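Local coordinates for suppressor protein MPT5 (Saccharomyces cerevisiae, PDB 5BZ1) that binds sequence elements in the 3'-UTRs of target mRNAs through its Pumilio repeat domain and regulates their expression post-transcriptionally, at residues Val133-Leu139 against Thr172-His178. Sequence-based numbering, arbitrary orientation.
Sequences VTLINDL and TISTHKH. With nucleotides of chain B.
Equivalent pieces of neighbouring Pumilio repeats 4 and 5 meet here, each a short helix end and the turn into the next, RNA-facing helix. Val133-Asn137 is helical; Thr172-Ser174 ends its helix, Thr175 leaves it and His176 is extended. Val133 CG1 lies 3.8 Å from Thr172 CG2, and one turn on Ile136 CD1 meets Ile173 CD1 at 3.7 Å, forming the apolar part of the contact. Asn137 (chi1 m), in closest register with His178 (CA atoms 5.3 Å apart), donates from ND2 to Thr172 O at 3.1 Å; its CB sits 3.6 Å above the centroid of the His176 ring (chi1 t), a CH-pi contact. Asn137 O accepts a weak hydrogen bond from His178 ND1 (3.3 Å), while His176 ND1 caps His178 N at 3.0 Å. Asp138, extended, turns its carboxylate to Asn140 and Gly141, capping the following helix. ND1 is thus protonated in His178 but not in His176, and Asn137 O helps orient the His178 ring, one face of which meets U6 of chain B.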
ATOM      1  N   VAL A 133       9.563  10.285   6.053  1.00 26.92           N
ATOM      2  CA  VAL A 133       9.450   8.898   6.503  1.00 28.99           C
ATOM      3  C   VAL A 133       8.625   8.845   7.789  1.00 30.29           C
ATOM      4  O   VAL A 133       7.719   8.021   7.928  1.00 29.77           O
ATOM      5  CB  VAL A 133      10.834   8.259   6.734  1.00 30.20           C
ATOM      6  CG1 VAL A 133      10.696   6.921   7.436  1.00 30.92           C
ATOM      7  CG2 VAL A 133      11.569   8.086   5.411  1.00 27.08           C
ATOM      8  N   THR A 134       8.937   9.747   8.713  1.00 28.39           N
ATOM      9  CA  THR A 134       8.189   9.878   9.959  1.00 31.35           C
ATOM     10  C   THR A 134       6.696  10.105   9.702  1.00 31.09           C
ATOM     11  O   THR A 134       5.854   9.471  10.337  1.00 28.58           O
ATOM     12  CB  THR A 134       8.763  11.008  10.830  1.00 30.55           C
ATOM     13  OG1 THR A 134      10.047  10.610  11.333  1.00 33.28           O
ATOM     14  CG2 THR A 134       7.837  11.316  11.997  1.00 28.51           C
ATOM     15  N   LEU A 135       6.375  10.989   8.761  1.00 27.13           N
ATOM     16  CA  LEU A 135       4.985  11.242   8.387  1.00 25.16           C
ATOM     17  C   LEU A 135       4.291   9.983   7.860  1.00 29.18           C
ATOM     18  O   LEU A 135       3.143   9.704   8.212  1.00 25.70           O
ATOM     19  CB  LEU A 135       4.905  12.354   7.338  1.00 21.05           C
ATOM     20  CG  LEU A 135       5.201  13.763   7.847  1.00 31.25           C
ATOM     21  CD1 LEU A 135       4.945  14.796   6.766  1.00 26.89           C
ATOM     22  CD2 LEU A 135       4.366  14.063   9.074  1.00 29.29           C
ATOM     23  N   ILE A 136       4.994   9.233   7.016  1.00 25.63           N
ATOM     24  CA  ILE A 136       4.453   8.013   6.421  1.00 27.86           C
ATOM     25  C   ILE A 136       4.048   7.005   7.501  1.00 24.91           C
ATOM     26  O   ILE A 136       3.020   6.335   7.386  1.00 25.03           O
ATOM     27  CB  ILE A 136       5.469   7.376   5.441  1.00 28.74           C
ATOM     28  CG1 ILE A 136       5.639   8.261   4.206  1.00 27.68           C
ATOM     29  CG2 ILE A 136       5.026   5.986   5.013  1.00 21.85           C
ATOM     30  CD1 ILE A 136       6.754   7.820   3.275  1.00 30.81           C
ATOM     31  N   ASN A 137       4.851   6.919   8.558  1.00 24.81           N
ATOM     32  CA  ASN A 137       4.605   5.973   9.641  1.00 28.50           C
ATOM     33  C   ASN A 137       3.825   6.542  10.823  1.00 30.65           C
ATOM     34  O   ASN A 137       3.399   5.795  11.703  1.00 32.44           O
ATOM     35  CB  ASN A 137       5.927   5.378  10.136  1.00 32.06           C
ATOM     36  CG  ASN A 137       6.526   4.394   9.154  1.00 32.01           C
ATOM     37  OD1 ASN A 137       5.843   3.913   8.253  1.00 30.03           O
ATOM     38  ND2 ASN A 137       7.807   4.082   9.328  1.00 29.17           N
ATOM     39  N   ASP A 138       3.645   7.859  10.849  1.00 27.68           N
ATOM     40  CA  ASP A 138       3.013   8.503  11.999  1.00 28.16           C
ATOM     41  C   ASP A 138       1.507   8.255  12.073  1.00 24.90           C
ATOM     42  O   ASP A 138       0.805   8.282  11.057  1.00 27.73           O
ATOM     43  CB  ASP A 138       3.293  10.011  12.009  1.00 29.85           C
ATOM     44  CG  ASP A 138       2.740  10.697  13.244  1.00 35.04           C
ATOM     45  OD1 ASP A 138       3.392  10.632  14.309  1.00 33.69           O
ATOM     46  OD2 ASP A 138       1.654  11.302  13.146  1.00 34.32           O
ATOM     47  N   LEU A 139       1.035   8.011  13.293  1.00 27.83           N
ATOM     48  CA  LEU A 139      -0.373   7.772  13.590  1.00 33.25           C
ATOM     49  C   LEU A 139      -1.299   8.815  12.955  1.00 36.23           C
ATOM     50  O   LEU A 139      -2.365   8.477  12.436  1.00 30.25           O
ATOM     51  CB  LEU A 139      -0.564   7.750  15.109  1.00 32.51           C
ATOM     52  CG  LEU A 139      -1.979   7.704  15.680  1.00 41.03           C
ATOM     53  CD1 LEU A 139      -2.682   6.421  15.261  1.00 42.54           C
ATOM     54  CD2 LEU A 139      -1.945   7.825  17.197  1.00 41.62           C
ATOM     55  N   THR A 172      12.225   0.616   6.655  1.00 27.62           N
ATOM     56  CA  THR A 172      11.567   1.415   7.689  1.00 32.88           C
ATOM     57  C   THR A 172      10.068   1.566   7.423  1.00 29.56           C
ATOM     58  O   THR A 172       9.253   1.519   8.344  1.00 32.53           O
ATOM     59  CB  THR A 172      12.202   2.815   7.795  1.00 35.53           C
ATOM     60  OG1 THR A 172      13.627   2.693   7.874  1.00 36.49           O
ATOM     61  CG2 THR A 172      11.681   3.557   9.028  1.00 36.40           C
ATOM     62  N   ILE A 173       9.719   1.720   6.150  1.00 25.36           N
ATOM     63  CA  ILE A 173       8.335   1.903   5.731  1.00 27.15           C
ATOM     64  C   ILE A 173       7.556   0.587   5.577  1.00 27.26           C
ATOM     65  O   ILE A 173       6.461   0.447   6.121  1.00 27.37           O
ATOM     66  CB  ILE A 173       8.280   2.721   4.423  1.00 29.08           C
ATOM     67  CG1 ILE A 173       8.664   4.175   4.705  1.00 34.69           C
ATOM     68  CG2 ILE A 173       6.898   2.645   3.786  1.00 23.90           C
ATOM     69  CD1 ILE A 173       9.125   4.946   3.485  1.00 37.20           C
ATOM     70  N   SER A 174       8.116  -0.370   4.837  1.00 28.31           N
ATOM     71  CA  SER A 174       7.410  -1.614   4.521  1.00 23.49           C
ATOM     72  C   SER A 174       7.162  -2.504   5.740  1.00 27.85           C
ATOM     73  O   SER A 174       6.215  -3.289   5.755  1.00 28.40           O
ATOM     74  CB  SER A 174       8.170  -2.412   3.459  1.00 26.13           C
ATOM     75  OG  SER A 174       8.320  -1.684   2.258  1.00 26.02           O
ATOM     76  N   THR A 175       8.022  -2.387   6.748  1.00 27.40           N
ATOM     77  CA  THR A 175       7.915  -3.218   7.943  1.00 28.45           C
ATOM     78  C   THR A 175       7.172  -2.504   9.063  1.00 30.35           C
ATOM     79  O   THR A 175       7.169  -2.959  10.213  1.00 26.58           O
ATOM     80  CB  THR A 175       9.296  -3.657   8.461  1.00 24.78           C
ATOM     81  OG1 THR A 175      10.018  -2.515   8.938  1.00 29.60           O
ATOM     82  CG2 THR A 175      10.089  -4.333   7.348  1.00 28.88           C
ATOM     83  N   HIS A 176       6.547  -1.380   8.727  1.00 29.91           N
ATOM     84  CA  HIS A 176       5.755  -0.639   9.701  1.00 28.52           C
ATOM     85  C   HIS A 176       4.255  -0.839   9.452  1.00 29.84           C
ATOM     86  O   HIS A 176       3.803  -0.888   8.305  1.00 27.86           O
ATOM     87  CB  HIS A 176       6.116   0.849   9.664  1.00 26.79           C
ATOM     88  CG  HIS A 176       5.537   1.643  10.789  1.00 30.53           C
ATOM     89  ND1 HIS A 176       4.222   2.078  10.799  1.00 31.45           N
ATOM     90  CD2 HIS A 176       6.080   2.097  11.941  1.00 32.13           C
ATOM     91  CE1 HIS A 176       3.990   2.752  11.902  1.00 34.46           C
ATOM     92  NE2 HIS A 176       5.106   2.783  12.620  1.00 30.81           N
ATOM     93  N   LYS A 177       3.504  -0.952  10.544  1.00 26.28           N
ATOM     94  CA  LYS A 177       2.059  -1.171  10.522  1.00 26.92           C
ATOM     95  C   LYS A 177       1.304  -0.190   9.616  1.00 30.25           C
ATOM     96  O   LYS A 177       0.428  -0.588   8.843  1.00 31.11           O
ATOM     97  CB  LYS A 177       1.534  -1.052  11.951  1.00 39.99           C
ATOM     98  CG  LYS A 177       0.082  -1.427  12.152  1.00 50.49           C
ATOM     99  CD  LYS A 177      -0.482  -0.722  13.381  1.00 58.10           C
ATOM    100  CE  LYS A 177       0.571  -0.543  14.472  1.00 60.68           C
ATOM    101  NZ  LYS A 177       0.149   0.422  15.533  1.00 59.79           N
ATOM    102  N   HIS A 178       1.644   1.092   9.725  1.00 26.30           N
ATOM    103  CA  HIS A 178       0.991   2.128   8.936  1.00 30.02           C
ATOM    104  C   HIS A 178       1.682   2.330   7.588  1.00 27.23           C
ATOM    105  O   HIS A 178       1.018   2.474   6.558  1.00 26.65           O
ATOM    106  CB  HIS A 178       0.959   3.451   9.710  1.00 28.15           C
ATOM    107  CG  HIS A 178       0.230   3.373  11.012  1.00 31.83           C
ATOM    108  ND1 HIS A 178       0.557   4.163  12.100  1.00 37.94           N
ATOM    109  CD2 HIS A 178      -0.811   2.607  11.410  1.00 31.72           C
ATOM    110  CE1 HIS A 178      -0.248   3.881  13.102  1.00 32.80           C
ATOM    111  NE2 HIS A 178      -1.090   2.937  12.713  1.00 35.63           N
TER
ATOM    112  P     U B   6      -8.323  -0.180  12.606  1.00 39.18           P
ATOM    113  OP1   U B   6      -8.275  -1.288  13.598  1.00 37.86           O
ATOM    114  OP2   U B   6      -9.643   0.328  12.130  1.00 40.75           O
ATOM    115  O5'   U B   6      -7.507   1.065  13.177  1.00 37.88           O
ATOM    116  C5'   U B   6      -6.289   0.886  13.892  1.00 37.69           C
ATOM    117  C4'   U B   6      -5.542   2.188  14.058  1.00 36.54           C
ATOM    118  O4'   U B   6      -4.613   2.359  12.952  1.00 37.29           O
ATOM    119  C3'   U B   6      -6.411   3.448  14.087  1.00 37.10           C
ATOM    120  O3'   U B   6      -5.842   4.395  14.991  1.00 37.33           O
ATOM    121  C2'   U B   6      -6.288   3.974  12.659  1.00 35.24           C
ATOM    122  O2'   U B   6      -6.522   5.362  12.516  1.00 35.96           O
ATOM    123  C1'   U B   6      -4.846   3.609  12.326  1.00 37.14           C
ATOM    124  N1    U B   6      -4.565   3.486  10.886  1.00 39.11           N
ATOM    125  C2    U B   6      -3.798   4.486  10.311  1.00 31.91           C
ATOM    126  O2    U B   6      -3.370   5.428  10.957  1.00 31.25           O
ATOM    127  N3    U B   6      -3.557   4.350   8.960  1.00 35.70           N
ATOM    128  C4    U B   6      -3.999   3.323   8.145  1.00 41.96           C
ATOM    129  O4    U B   6      -3.704   3.331   6.946  1.00 42.90           O
ATOM    130  C5    U B   6      -4.784   2.328   8.822  1.00 43.08           C
ATOM    131  C6    U B   6      -5.038   2.434  10.136  1.00 41.89           C
TER